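Local coordinates for protein iota-carrageenase (Alteromonas sp., PDB 1H80) that hydrolyses the 1,4-beta linkages of iota-carrageenan, a sulfated galactan of red algal cell walls, within the chain and with inversion of anomeric configuration, at residues A[272-277]-A[356-361]. Residues are numbered along the deposited sequence; the frame is centred on the assembly and turned at random. Where two conformers were deposited one is given.
Sequences GSAVRS and VTARFG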
loop_
_atom_site.group_PDB
_atom_site.type_symbol
_atom_site.label_atom_id
_atom_site.label_comp_id
_atom_site.label_asym_id
_atom_site.label_seq_id
_atom_site.Cartn_x
_atom_site.Cartn_y
_atom_site.Cartn_z
ATOM N N GLY A 272 -13.473 -3.304 6.063
ATOM C CA GLY A 272 -14.639 -2.779 5.372
ATOM C C GLY A 272 -15.102 -3.828 4.381
ATOM O O GLY A 272 -16.279 -4.182 4.315
ATOM N N SER A 273 -14.149 -4.329 3.601
ATOM C CA SER A 273 -14.407 -5.380 2.628
ATOM C C SER A 273 -13.050 -6.009 2.352
ATOM O O SER A 273 -12.025 -5.482 2.784
ATOM C CB SER A 273 -15.005 -4.812 1.337
ATOM O OG SER A 273 -14.082 -3.987 0.648
ATOM N N ALA A 274 -13.033 -7.135 1.654
ATOM C CA ALA A 274 -11.765 -7.790 1.346
ATOM C C ALA A 274 -11.158 -7.138 0.110
ATOM O O ALA A 274 -9.957 -6.861 0.058
ATOM C CB ALA A 274 -11.990 -9.276 1.110
ATOM N N VAL A 275 -12.003 -6.896 -0.883
ATOM C CA VAL A 275 -11.570 -6.277 -2.126
ATOM C C VAL A 275 -12.418 -5.042 -2.373
ATOM O O VAL A 275 -13.628 -5.046 -2.136
ATOM C CB VAL A 275 -11.739 -7.239 -3.322
ATOM C CG1 VAL A 275 -11.252 -6.571 -4.605
ATOM C CG2 VAL A 275 -10.972 -8.525 -3.063
ATOM N N ARG A 276 -11.774 -3.982 -2.840
ATOM C CA ARG A 276 -12.475 -2.746 -3.124
ATOM C C ARG A 276 -11.971 -2.152 -4.426
ATOM O O ARG A 276 -10.769 -2.072 -4.658
ATOM C CB ARG A 276 -12.258 -1.749 -1.992
ATOM C CG ARG A 276 -12.741 -0.353 -2.311
ATOM C CD ARG A 276 -12.447 0.586 -1.163
ATOM N NE ARG A 276 -12.240 1.951 -1.631
ATOM C CZ ARG A 276 -11.837 2.949 -0.856
ATOM N NH1 ARG A 276 -11.598 2.737 0.431
ATOM N NH2 ARG A 276 -11.666 4.162 -1.370
ATOM N N SER A 277 -12.901 -1.744 -5.281
ATOM C CA SER A 277 -12.549 -1.138 -6.555
ATOM C C SER A 277 -13.289 0.183 -6.698
ATOM O O SER A 277 -14.516 0.233 -6.585
ATOM C CB SER A 277 -12.908 -2.075 -7.708
ATOM O OG SER A 277 -12.169 -3.283 -7.619
ATOM N N VAL A 356 -11.575 -15.163 -2.503
ATOM C CA VAL A 356 -11.712 -14.037 -1.593
ATOM C C VAL A 356 -12.517 -14.480 -0.378
ATOM O O VAL A 356 -13.584 -15.076 -0.515
ATOM C CB VAL A 356 -12.445 -12.865 -2.282
ATOM C CG1 VAL A 356 -12.553 -11.685 -1.336
ATOM C CG2 VAL A 356 -11.703 -12.463 -3.553
ATOM N N THR A 357 -11.995 -14.207 0.809
ATOM C CA THR A 357 -12.687 -14.574 2.037
ATOM C C THR A 357 -12.726 -13.381 2.975
ATOM O O THR A 357 -11.690 -12.822 3.327
ATOM C CB THR A 357 -11.985 -15.747 2.753
ATOM O OG1 THR A 357 -11.923 -16.876 1.874
ATOM C CG2 THR A 357 -12.750 -16.139 4.017
ATOM N N ALA A 358 -13.931 -12.987 3.368
ATOM C CA ALA A 358 -14.096 -11.868 4.281
ATOM C C ALA A 358 -14.753 -12.367 5.555
ATOM O O ALA A 358 -15.860 -12.895 5.523
ATOM C CB ALA A 358 -14.954 -10.782 3.642
ATOM N N ARG A 359 -14.057 -12.213 6.674
ATOM C CA ARG A 359 -14.598 -12.629 7.959
ATOM C C ARG A 359 -15.111 -11.376 8.654
ATOM O O ARG A 359 -14.395 -10.382 8.777
ATOM C CB ARG A 359 -13.521 -13.304 8.812
ATOM C CG ARG A 359 -14.018 -13.749 10.186
ATOM C CD ARG A 359 -12.907 -14.413 10.989
ATOM N NE ARG A 359 -12.575 -15.742 10.484
ATOM C CZ ARG A 359 -13.245 -16.849 10.790
ATOM N NH1 ARG A 359 -14.289 -16.794 11.604
ATOM N NH2 ARG A 359 -12.870 -18.017 10.279
ATOM N N PHE A 360 -16.358 -11.437 9.101
ATOM C CA PHE A 360 -17.009 -10.318 9.769
ATOM C C PHE A 360 -16.323 -9.911 11.069
ATOM O O PHE A 360 -15.806 -10.752 11.803
ATOM C CB PHE A 360 -18.463 -10.688 10.064
ATOM C CG PHE A 360 -19.257 -9.585 10.696
ATOM C CD1 PHE A 360 -19.728 -8.523 9.933
ATOM C CD2 PHE A 360 -19.527 -9.604 12.058
ATOM C CE1 PHE A 360 -20.462 -7.491 10.521
ATOM C CE2 PHE A 360 -20.256 -8.579 12.653
ATOM C CZ PHE A 360 -20.725 -7.521 11.883
ATOM N N GLY A 361 -16.337 -8.612 11.343
ATOM C CA GLY A 361 -15.751 -8.081 12.558
ATOM C C GLY A 361 -16.416 -6.758 12.894
ATOM O O GLY A 361 -17.120 -6.192 12.060
#
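Ala274 and Val275 meet Val356 and Ala358 inside the parallel beta-helix of iota-carrageenase, and the contact is a compact example of how such a solenoid is filled: segments from different faces of the coils touch through buried apolar side chains, without a hydrogen bond between them. Strand 275-277 lies between strands 250-252 and 407-409 in one parallel sheet, whereas strand 351-359, which ends in the second segment, pairs with 261-269 and 421-429 elsewhere in the wall. Ser273 turns its side chain away from 356-361, and its backbone is hydrogen-bonded to Leu246. The chain then kinks at Ala274, where psi is -44° between two extended residues, and this bend presents the methyl group to 356-361. The CA atoms of Ala274 and Ala358 stand 5.5 Å apart, the nearest CA approach of the two segments. Ala274 CB touches two residues that alternate along the strand and both point toward it: it lies 4.2 Å from Ala358 CB and presses against Val356 CG1 at 3.5 Å, tighter than usual van der Waals contact. Thr357, between them, points its side chain away, but its carbonyl O lies 4.2 Å from Ala274 CB. Ser268, on the strand just before this segment in the chain, touches both alanines. At Val275 the approach becomes branch to branch, with the two valine side chains crossing at about a right angle. In Val356, CG1 is anti to the backbone N (chi1 -179°), and this methyl touches both Ala274 and Val275: besides Ala274 CB, it meets Val275 CG2 at 3.9 Å. The second branch of Val356 also touches that valine, its CG2 lying 4.0 Å from Val275 CG2.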